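Local coordinates for SnoaL-like domain-containing protein (Kribbella flavida, PDB 4GB5), which is of unknown function but has a SnoaL-like domain of the NTF2 clan, whose cone-shaped fold may hold a small-molecule ligand, at residues Lys27-Leu32 and Ala67-Phe72; Thr75-Thr80 and Val97-Trp102; Trp115-Phe120 and Leu139-Gln144. One frame throughout, in Å; residues are numbered along the deposited sequence. Where two conformers were deposited one is given.

Contact 1 (Lys27-Leu32 and Ala67-Phe72); sequences KEFTDL and ASFGAF
Lys27 reaches from the end of helix 6-25 to carbonyls of the turn from Phe69 to Phe72 that follows helix 58-69. Its own backbone has a positive phi of 52°, and two bonds running back into the last helical turn make this a Schellman motif. The side chain, extended beyond CG, is modelled in two conformers; in the one described, NZ donates to Phe72 O at 2.7 Å, almost in line with the carbonyl. A second bond, from NZ to Phe69 O at 3.3 Å, is weak, and both are provisional in that they hold for one conformer. Phe69 O has another donor too, Phe72 N at 3.0 Å, which closes the type I beta turn.

Glu28 works within its own loop. OE1 takes Thr30 N from above the carboxylate plane and Asp31 N on its syn side, and OE2 receives Leu32 N at 2.8 Å, so three successive N-H groups converge on one carboxylate.

Phe29 CZ lies 3.7 Å from Phe69 CB, and CE1 is 4.0 Å from Phe69 CD2. The ring planes are only 17° apart, yet the centroids are 6.0 Å from each other, so the pair is slid apart with little stacking overlap. Lys27 C sits over one face of the Phe29 ring, towards its rim, while Ile23, Leu65 and Arg66 also touch this side chain. Phe69 in turn packs on Ala24 and on Thr75 and His77 of strand 74-87. A Schellman-ended helix is thus joined to the turn after a second helix, beside the curved sheet of an NTF2-like fold.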
loop_
_atom_site.group_PDB
_atom_site.type_symbol
_atom_site.label_atom_id
_atom_site.label_comp_id
_atom_site.label_asym_id
_atom_site.label_seq_id
_atom_site.Cartn_x
_atom_site.Cartn_y
_atom_site.Cartn_z
ATOM N N LYS A 27 0.742 -17.097 -7.093
ATOM C CA LYS A 27 1.481 -18.000 -8.003
ATOM C C LYS A 27 0.627 -18.641 -9.074
ATOM O O LYS A 27 0.690 -19.852 -9.320
ATOM C CB LYS A 27 2.279 -19.059 -7.248
ATOM C CG LYS A 27 3.583 -18.540 -6.687
ATOM C CD LYS A 27 4.484 -19.651 -6.200
ATOM C CE LYS A 27 5.525 -19.196 -5.210
ATOM N NZ LYS A 27 6.349 -20.327 -4.744
ATOM N N GLU A 28 -0.179 -17.809 -9.703
ATOM C CA GLU A 28 -1.142 -18.236 -10.689
ATOM C C GLU A 28 -0.729 -17.656 -12.015
ATOM O O GLU A 28 -1.067 -16.528 -12.383
ATOM C CB GLU A 28 -2.549 -17.826 -10.282
ATOM C CG GLU A 28 -3.577 -18.784 -10.875
ATOM C CD GLU A 28 -3.792 -18.594 -12.342
ATOM O OE1 GLU A 28 -3.189 -19.356 -13.121
ATOM O OE2 GLU A 28 -4.597 -17.703 -12.693
ATOM N N PHE A 29 0.090 -18.428 -12.717
ATOM C CA PHE A 29 0.770 -17.935 -13.919
ATOM C C PHE A 29 0.162 -18.380 -15.232
ATOM O O PHE A 29 0.761 -18.241 -16.295
ATOM C CB PHE A 29 2.255 -18.360 -13.874
ATOM C CG PHE A 29 2.956 -17.916 -12.625
ATOM C CD1 PHE A 29 3.221 -16.576 -12.412
ATOM C CD2 PHE A 29 3.334 -18.841 -11.678
ATOM C CE1 PHE A 29 3.851 -16.143 -11.247
ATOM C CE2 PHE A 29 3.993 -18.418 -10.519
ATOM C CZ PHE A 29 4.222 -17.069 -10.316
ATOM N N THR A 30 -1.025 -18.973 -15.169
ATOM C CA THR A 30 -1.649 -19.578 -16.336
ATOM C C THR A 30 -2.866 -18.813 -16.817
ATOM O O THR A 30 -2.881 -18.341 -17.960
ATOM C CB THR A 30 -2.017 -21.030 -15.973
ATOM O OG1 THR A 30 -0.801 -21.723 -15.639
ATOM C CG2 THR A 30 -2.715 -21.691 -17.111
ATOM N N ASP A 31 -3.890 -18.717 -15.979
ATOM C CA ASP A 31 -5.128 -18.006 -16.314
ATOM C C ASP A 31 -5.035 -16.484 -16.121
ATOM O O ASP A 31 -5.324 -15.711 -17.047
ATOM C CB ASP A 31 -6.284 -18.591 -15.483
ATOM C CG ASP A 31 -7.600 -17.856 -15.685
ATOM O OD1 ASP A 31 -8.249 -18.109 -16.713
ATOM O OD2 ASP A 31 -7.995 -17.051 -14.809
ATOM N N LEU A 32 -4.630 -16.064 -14.935
ATOM C CA LEU A 32 -4.614 -14.647 -14.553
ATOM C C LEU A 32 -3.807 -13.801 -15.552
ATOM O O LEU A 32 -4.260 -12.690 -15.897
ATOM C CB LEU A 32 -4.127 -14.490 -13.133
ATOM C CG LEU A 32 -4.624 -13.341 -12.291
ATOM C CD1 LEU A 32 -6.102 -12.993 -12.536
ATOM C CD2 LEU A 32 -4.370 -13.737 -10.837
ATOM N N ALA A 67 8.881 -20.247 -13.269
ATOM C CA ALA A 67 10.213 -20.724 -12.905
ATOM C C ALA A 67 10.889 -19.858 -11.851
ATOM O O ALA A 67 11.437 -20.361 -10.881
ATOM C CB ALA A 67 11.079 -20.830 -14.161
ATOM N N SER A 68 10.865 -18.551 -12.025
ATOM C CA SER A 68 11.594 -17.680 -11.105
ATOM C C SER A 68 10.909 -17.557 -9.729
ATOM O O SER A 68 11.558 -17.632 -8.671
ATOM C CB SER A 68 11.858 -16.311 -11.734
ATOM O OG SER A 68 10.670 -15.614 -12.057
ATOM N N PHE A 69 9.594 -17.391 -9.715
ATOM C CA PHE A 69 8.886 -17.286 -8.448
ATOM C C PHE A 69 8.838 -18.641 -7.728
ATOM O O PHE A 69 8.588 -18.703 -6.537
ATOM C CB PHE A 69 7.483 -16.645 -8.634
ATOM C CG PHE A 69 7.514 -15.160 -8.804
ATOM C CD1 PHE A 69 7.708 -14.332 -7.711
ATOM C CD2 PHE A 69 7.288 -14.563 -10.016
ATOM C CE1 PHE A 69 7.740 -12.935 -7.868
ATOM C CE2 PHE A 69 7.312 -13.195 -10.158
ATOM C CZ PHE A 69 7.511 -12.377 -9.063
ATOM N N GLY A 70 9.159 -19.725 -8.422
ATOM C CA GLY A 70 9.311 -21.024 -7.783
ATOM C C GLY A 70 10.447 -21.117 -6.775
ATOM O O GLY A 70 10.514 -22.037 -5.959
ATOM N N ALA A 71 11.350 -20.147 -6.823
ATOM C CA ALA A 71 12.447 -20.071 -5.887
ATOM C C ALA A 71 11.976 -19.559 -4.519
ATOM O O ALA A 71 12.715 -19.701 -3.549
ATOM C CB ALA A 71 13.488 -19.154 -6.415
ATOM N N PHE A 72 10.788 -18.951 -4.450
ATOM C CA PHE A 72 10.333 -18.277 -3.224
ATOM C C PHE A 72 9.231 -18.994 -2.505
ATOM O O PHE A 72 8.267 -19.465 -3.118
ATOM C CB PHE A 72 9.855 -16.870 -3.588
ATOM C CG PHE A 72 10.914 -16.075 -4.292
ATOM C CD1 PHE A 72 12.100 -15.838 -3.672
ATOM C CD2 PHE A 72 10.735 -15.581 -5.569
ATOM C CE1 PHE A 72 13.115 -15.140 -4.282
ATOM C CE2 PHE A 72 11.787 -14.857 -6.201
ATOM C CZ PHE A 72 12.960 -14.672 -5.563
#

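Contact 2 (Thr75-Thr80 and Val97-Trp102); sequences THHAIT and VRAEHW
Ala99 and His77 face each other in a non-hydrogen-bonded antiparallel pair, and Ala99 CB rests over the imidazole face, 4.0 Å from the ring centroid and 25° off its normal: a CH-pi contact. On the same face of the sheet Thr75 CG2 meets His101 CD2 at 3.7 Å, and Ile79 CG1 lies alongside Val97 CG2 at 4.1 Å. The His77 and His101 rings are oblique to one another, their NE2 atoms 4.4 Å apart.

The other face carries His76, Ala78, Arg98 and Glu100. Glu100 runs side by side with His76, its OE1 3.7 Å from His76 CB, with ring and carboxylate planes 82° apart. Arg98 NH1 forms a salt bridge to Glu100 OE2 at 3.1 Å within the same strand.

These side chains are set in register by the backbone. His76 and Glu100 exchange two hydrogen bonds, as do Ala78 and Arg98; the bond from Ala78 N to Arg98 O, 2.8 Å long, is almost straight.

Further out, Asp25 accepts from Thr75 OG1 and His77 N through its two carboxylate oxygens, and His101 ND1 bonds to Trp115 O. Arg98 NH2 pairs with Glu100 of the third subunit, and Glu100 OE2 receives Arg98 of the second subunit, while Trp102 stacks on Tyr143 of the second subunit.

The hairpin therefore separates a face with His77, His101 and apolar groups, turned to the helices, from one with Arg98, Glu100 and His76 at the trimer interface. There the glutamates probably offset the repulsion between closely set arginines, and a phosphate ion about 3 Å from the Arg98 side chain, though probably from the crystallisation liquor, is consistent with a residual positive potential.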
loop_
_atom_site.group_PDB
_atom_site.type_symbol
_atom_site.label_atom_id
_atom_site.label_comp_id
_atom_site.label_asym_id
_atom_site.label_seq_id
_atom_site.Cartn_x
_atom_site.Cartn_y
_atom_site.Cartn_z
ATOM N N THR A 75 5.736 -14.416 -1.819
ATOM C CA THR A 75 6.039 -13.051 -2.163
ATOM C C THR A 75 4.874 -12.159 -1.772
ATOM O O THR A 75 3.756 -12.637 -1.578
ATOM C CB THR A 75 6.346 -12.866 -3.645
ATOM O OG1 THR A 75 5.239 -13.305 -4.428
ATOM C CG2 THR A 75 7.564 -13.649 -4.092
ATOM N N HIS A 76 5.128 -10.851 -1.669
ATOM C CA HIS A 76 4.074 -9.878 -1.476
ATOM C C HIS A 76 4.450 -8.595 -2.208
ATOM O O HIS A 76 5.486 -7.986 -1.945
ATOM C CB HIS A 76 3.847 -9.547 0.010
ATOM C CG HIS A 76 2.593 -8.766 0.268
ATOM N ND1 HIS A 76 1.366 -9.384 0.341
ATOM C CD2 HIS A 76 2.375 -7.452 0.439
ATOM C CE1 HIS A 76 0.441 -8.470 0.554
ATOM N NE2 HIS A 76 1.023 -7.295 0.609
ATOM N N HIS A 77 3.579 -8.213 -3.131
ATOM C CA HIS A 77 3.704 -6.972 -3.860
ATOM C C HIS A 77 2.687 -5.994 -3.358
ATOM O O HIS A 77 1.494 -6.231 -3.550
ATOM C CB HIS A 77 3.494 -7.177 -5.369
ATOM C CG HIS A 77 4.570 -7.966 -6.026
ATOM N ND1 HIS A 77 4.763 -9.293 -5.754
ATOM C CD2 HIS A 77 5.477 -7.633 -6.972
ATOM C CE1 HIS A 77 5.781 -9.747 -6.473
ATOM N NE2 HIS A 77 6.222 -8.759 -7.234
ATOM N N ALA A 78 3.154 -4.879 -2.783
ATOM C CA ALA A 78 2.280 -3.798 -2.353
ATOM C C ALA A 78 2.432 -2.665 -3.352
ATOM O O ALA A 78 3.465 -1.968 -3.373
ATOM C CB ALA A 78 2.673 -3.363 -0.964
ATOM N N ILE A 79 1.419 -2.472 -4.174
ATOM C CA ILE A 79 1.430 -1.460 -5.257
ATOM C C ILE A 79 0.476 -0.343 -4.860
ATOM O O ILE A 79 -0.706 -0.569 -4.563
ATOM C CB ILE A 79 1.059 -2.086 -6.597
ATOM C CG1 ILE A 79 1.920 -3.329 -6.831
ATOM C CG2 ILE A 79 1.147 -1.079 -7.737
ATOM C CD1 ILE A 79 1.629 -4.046 -8.116
ATOM N N THR A 80 1.006 0.877 -4.847
ATOM C CA THR A 80 0.295 2.012 -4.315
ATOM C C THR A 80 0.541 3.253 -5.147
ATOM O O THR A 80 1.442 3.284 -6.014
ATOM C CB THR A 80 0.785 2.317 -2.882
ATOM O OG1 THR A 80 2.191 2.638 -2.891
ATOM C CG2 THR A 80 0.562 1.173 -1.975
ATOM N N VAL A 97 5.881 0.536 -5.963
ATOM C CA VAL A 97 5.867 -0.869 -5.602
ATOM C C VAL A 97 6.865 -1.194 -4.535
ATOM O O VAL A 97 8.010 -0.761 -4.573
ATOM C CB VAL A 97 6.069 -1.786 -6.858
ATOM C CG1 VAL A 97 7.306 -1.494 -7.604
ATOM C CG2 VAL A 97 6.034 -3.287 -6.451
ATOM N N ARG A 98 6.404 -2.003 -3.585
ATOM C CA ARG A 98 7.251 -2.636 -2.583
ATOM C C ARG A 98 7.067 -4.134 -2.701
ATOM O O ARG A 98 5.967 -4.646 -2.401
ATOM C CB ARG A 98 6.862 -2.132 -1.199
ATOM C CG ARG A 98 7.769 -2.695 -0.082
ATOM C CD ARG A 98 7.455 -2.053 1.262
ATOM N NE ARG A 98 8.477 -2.330 2.219
ATOM C CZ ARG A 98 8.653 -3.468 2.871
ATOM N NH1 ARG A 98 7.817 -4.484 2.699
ATOM N NH2 ARG A 98 9.626 -3.575 3.731
ATOM N N ALA A 99 8.110 -4.850 -3.143
ATOM C CA ALA A 99 7.970 -6.288 -3.448
ATOM C C ALA A 99 8.901 -7.053 -2.519
ATOM O O ALA A 99 10.114 -6.858 -2.562
ATOM C CB ALA A 99 8.321 -6.576 -4.875
ATOM N N GLU A 100 8.322 -7.916 -1.709
ATOM C CA GLU A 100 9.033 -8.786 -0.783
ATOM C C GLU A 100 9.054 -10.195 -1.347
ATOM O O GLU A 100 8.026 -10.674 -1.817
ATOM C CB GLU A 100 8.337 -8.838 0.563
ATOM C CG GLU A 100 8.398 -7.542 1.316
ATOM C CD GLU A 100 7.369 -7.492 2.422
ATOM O OE1 GLU A 100 6.138 -7.507 2.122
ATOM O OE2 GLU A 100 7.783 -7.452 3.589
ATOM N N HIS A 101 10.201 -10.879 -1.231
ATOM C CA HIS A 101 10.331 -12.249 -1.734
ATOM C C HIS A 101 11.096 -13.046 -0.666
ATOM O O HIS A 101 12.255 -12.706 -0.331
ATOM C CB HIS A 101 11.154 -12.306 -3.018
ATOM C CG HIS A 101 10.817 -11.266 -4.037
ATOM N ND1 HIS A 101 11.211 -9.949 -3.921
ATOM C CD2 HIS A 101 10.210 -11.362 -5.246
ATOM C CE1 HIS A 101 10.825 -9.267 -4.981
ATOM N NE2 HIS A 101 10.193 -10.098 -5.793
ATOM N N TRP A 102 10.469 -14.078 -0.117
ATOM C CA TRP A 102 11.069 -14.895 0.933
ATOM C C TRP A 102 11.596 -16.179 0.382
ATOM O O TRP A 102 10.869 -16.919 -0.275
ATOM C CB TRP A 102 10.052 -15.160 2.022
ATOM C CG TRP A 102 9.740 -13.936 2.888
ATOM C CD1 TRP A 102 10.464 -13.497 3.958
ATOM C CD2 TRP A 102 8.668 -13.021 2.721
ATOM N NE1 TRP A 102 9.888 -12.364 4.459
ATOM C CE2 TRP A 102 8.774 -12.065 3.736
ATOM C CE3 TRP A 102 7.603 -12.929 1.823
ATOM C CZ2 TRP A 102 7.877 -11.026 3.861
ATOM C CZ3 TRP A 102 6.697 -11.901 1.979
ATOM C CH2 TRP A 102 6.872 -10.952 2.966
#

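Contact 3 (Trp115-Phe120 and Leu139-Gln144); sequences WLVVGF and LTASYQ
A classic beta bulge interrupts this antiparallel hairpin, with Ser142 and Tyr143 both facing Val118. The evidence lies in the bonding: Val118 O accepts Ser142 N at 2.8 Å and, more weakly, Tyr143 N at 3.4 Å, while Val118 N donates to Tyr143 O in a nearly straight bond. Val118 CG2 also packs on Tyr143 CB at 3.5 Å. Beyond the one-residue shift, Phe120 and Thr140 resume as a hydrogen-bonded pair, Phe120 N meeting Thr140 O and Thr140 N meeting Phe120 O. Gly119 has a positive phi, and a CB there would run into Thr140 O and the backbone of Ala141 and Ser142.

At the far end, Trp115 NE1 donates to Gln144 OE1 at 2.8 Å. The acceptor lies in the indole plane and the donor in the amide's carbonyl plane, although the two groups are turned 48° against each other. Val117 CG2 lies over one indole face, toward its rim, and also comes 3.9 Å from Gln144 OE1. An alanine in place of Trp115 would probably leave Gln144 OE1 without this N-H, free its amide to turn, and remove the indole from beside Val117 CG2. On the same side, Val117 CG1 approaches Ala141 CB at 4.1 Å.

Trp115 also stacks on His101 of the adjoining strand, and Val48 of helix 46-49 is touched by Trp115, Ala141 and Gln144. The chain turns a corner at Ser142, and strands 115-120 and 139-141 lie at 121° to one another instead of near 180°; such a bulged, sharply bent hairpin fits the strongly curved sheet of an NTF2-like cone.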
loop_
_atom_site.group_PDB
_atom_site.type_symbol
_atom_site.label_atom_id
_atom_site.label_comp_id
_atom_site.label_asym_id
_atom_site.label_seq_id
_atom_site.Cartn_x
_atom_site.Cartn_y
_atom_site.Cartn_z
ATOM N N TRP A 115 14.362 -10.902 0.067
ATOM C CA TRP A 115 14.812 -9.999 -0.973
ATOM C C TRP A 115 13.729 -8.935 -1.129
ATOM O O TRP A 115 12.586 -9.227 -1.463
ATOM C CB TRP A 115 14.988 -10.762 -2.308
ATOM C CG TRP A 115 15.284 -9.900 -3.484
ATOM C CD1 TRP A 115 16.064 -8.738 -3.535
ATOM C CD2 TRP A 115 14.833 -10.124 -4.827
ATOM N NE1 TRP A 115 16.093 -8.259 -4.834
ATOM C CE2 TRP A 115 15.327 -9.086 -5.622
ATOM C CE3 TRP A 115 14.022 -11.091 -5.420
ATOM C CZ2 TRP A 115 15.063 -9.014 -6.982
ATOM C CZ3 TRP A 115 13.752 -10.999 -6.746
ATOM C CH2 TRP A 115 14.298 -9.985 -7.531
ATOM N N LEU A 116 14.128 -7.696 -0.901
ATOM C CA LEU A 116 13.234 -6.541 -1.019
ATOM C C LEU A 116 13.593 -5.697 -2.206
ATOM O O LEU A 116 14.765 -5.342 -2.384
ATOM C CB LEU A 116 13.349 -5.650 0.238
ATOM C CG LEU A 116 12.357 -4.485 0.265
ATOM C CD1 LEU A 116 10.932 -4.912 0.373
ATOM C CD2 LEU A 116 12.773 -3.571 1.437
ATOM N N VAL A 117 12.585 -5.390 -3.025
ATOM C CA VAL A 117 12.739 -4.400 -4.085
ATOM C C VAL A 117 11.722 -3.319 -3.849
ATOM O O VAL A 117 10.533 -3.624 -3.738
ATOM C CB VAL A 117 12.453 -5.009 -5.457
ATOM C CG1 VAL A 117 12.535 -3.923 -6.543
ATOM C CG2 VAL A 117 13.425 -6.110 -5.715
ATOM N N VAL A 118 12.170 -2.061 -3.780
ATOM C CA VAL A 118 11.262 -0.919 -3.768
ATOM C C VAL A 118 11.544 -0.074 -4.992
ATOM O O VAL A 118 12.681 -0.014 -5.461
ATOM C CB VAL A 118 11.343 -0.065 -2.485
ATOM C CG1 VAL A 118 10.672 -0.798 -1.282
ATOM C CG2 VAL A 118 12.721 0.310 -2.192
ATOM N N GLY A 119 10.528 0.622 -5.478
ATOM C CA GLY A 119 10.713 1.481 -6.631
ATOM C C GLY A 119 9.374 1.704 -7.289
ATOM O O GLY A 119 8.364 1.911 -6.606
ATOM N N PHE A 120 9.398 1.725 -8.618
ATOM C CA PHE A 120 8.258 2.229 -9.384
ATOM C C PHE A 120 7.962 1.369 -10.589
ATOM O O PHE A 120 8.855 0.810 -11.205
ATOM C CB PHE A 120 8.564 3.634 -9.875
ATOM C CG PHE A 120 9.153 4.511 -8.838
ATOM C CD1 PHE A 120 10.526 4.606 -8.672
ATOM C CD2 PHE A 120 8.315 5.193 -7.984
ATOM C CE1 PHE A 120 11.078 5.374 -7.669
ATOM C CE2 PHE A 120 8.853 5.967 -6.962
ATOM C CZ PHE A 120 10.245 6.059 -6.807
ATOM N N LEU A 139 9.908 -1.784 -14.448
ATOM C CA LEU A 139 10.187 -1.650 -13.073
ATOM C C LEU A 139 11.513 -0.927 -12.926
ATOM O O LEU A 139 12.501 -1.398 -13.444
ATOM C CB LEU A 139 10.296 -3.033 -12.457
ATOM C CG LEU A 139 10.863 -3.129 -11.048
ATOM C CD1 LEU A 139 9.929 -2.405 -10.105
ATOM C CD2 LEU A 139 11.115 -4.588 -10.608
ATOM N N THR A 140 11.513 0.179 -12.196
ATOM C CA THR A 140 12.719 0.943 -11.844
ATOM C C THR A 140 12.917 0.834 -10.323
ATOM O O THR A 140 12.095 1.317 -9.548
ATOM C CB THR A 140 12.560 2.405 -12.274
ATOM O OG1 THR A 140 12.388 2.510 -13.694
ATOM C CG2 THR A 140 13.827 3.201 -11.911
ATOM N N ALA A 141 13.997 0.203 -9.877
ATOM C CA ALA A 141 14.247 0.053 -8.454
ATOM C C ALA A 141 14.907 1.292 -7.862
ATOM O O ALA A 141 15.874 1.806 -8.453
ATOM C CB ALA A 141 15.132 -1.139 -8.187
ATOM N N SER A 142 14.387 1.775 -6.745
ATOM C CA SER A 142 15.064 2.800 -5.998
ATOM C C SER A 142 16.051 2.199 -4.993
ATOM O O SER A 142 17.049 2.828 -4.661
ATOM C CB SER A 142 14.023 3.667 -5.304
ATOM O OG SER A 142 13.283 2.858 -4.468
ATOM N N TYR A 143 15.780 0.974 -4.548
ATOM C CA TYR A 143 16.571 0.327 -3.521
ATOM C C TYR A 143 16.267 -1.168 -3.544
ATOM O O TYR A 143 15.158 -1.585 -3.873
ATOM C CB TYR A 143 16.200 0.904 -2.147
ATOM C CG TYR A 143 17.179 0.594 -1.066
ATOM C CD1 TYR A 143 18.367 1.308 -0.983
ATOM C CD2 TYR A 143 16.912 -0.362 -0.137
ATOM C CE1 TYR A 143 19.295 1.054 0.030
ATOM C CE2 TYR A 143 17.857 -0.649 0.882
ATOM C CZ TYR A 143 19.012 0.056 0.948
ATOM O OH TYR A 143 19.930 -0.182 1.955
ATOM N N GLN A 144 17.276 -1.969 -3.204
ATOM C CA GLN A 144 17.072 -3.380 -2.968
ATOM C C GLN A 144 17.803 -3.800 -1.717
ATOM O O GLN A 144 18.895 -3.302 -1.425
ATOM C CB GLN A 144 17.611 -4.223 -4.112
ATOM C CG GLN A 144 16.984 -3.954 -5.480
ATOM C CD GLN A 144 17.452 -4.952 -6.512
ATOM O OE1 GLN A 144 17.233 -6.166 -6.384
ATOM N NE2 GLN A 144 18.099 -4.450 -7.541
#

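In the fold
Contacts 2 and 3 lie on neighbouring strands of one sheet, 90-102 beside 114-128, with centres about 9 Å apart; Ala99 N to Val117 O and His101 O to Trp115 N, each 2.8 Å, are probable hydrogen bonds. Contact 1, centred about 14 Å from contact 2, touches it at several points, among them Phe72 CB to Trp102 O at 3.5 Å. Contact 3 is about 20 Å from contact 1 by centres, yet Phe72 CZ reaches Trp115 CE3 at 3.7 Å. No active site is established; the helix-facing side would be where relatives keep a pocket. At the trimer, a phosphate, probably from crystallisation liquor, lies about 3 Å from Arg98 and 5 Å from Leu116 side chains.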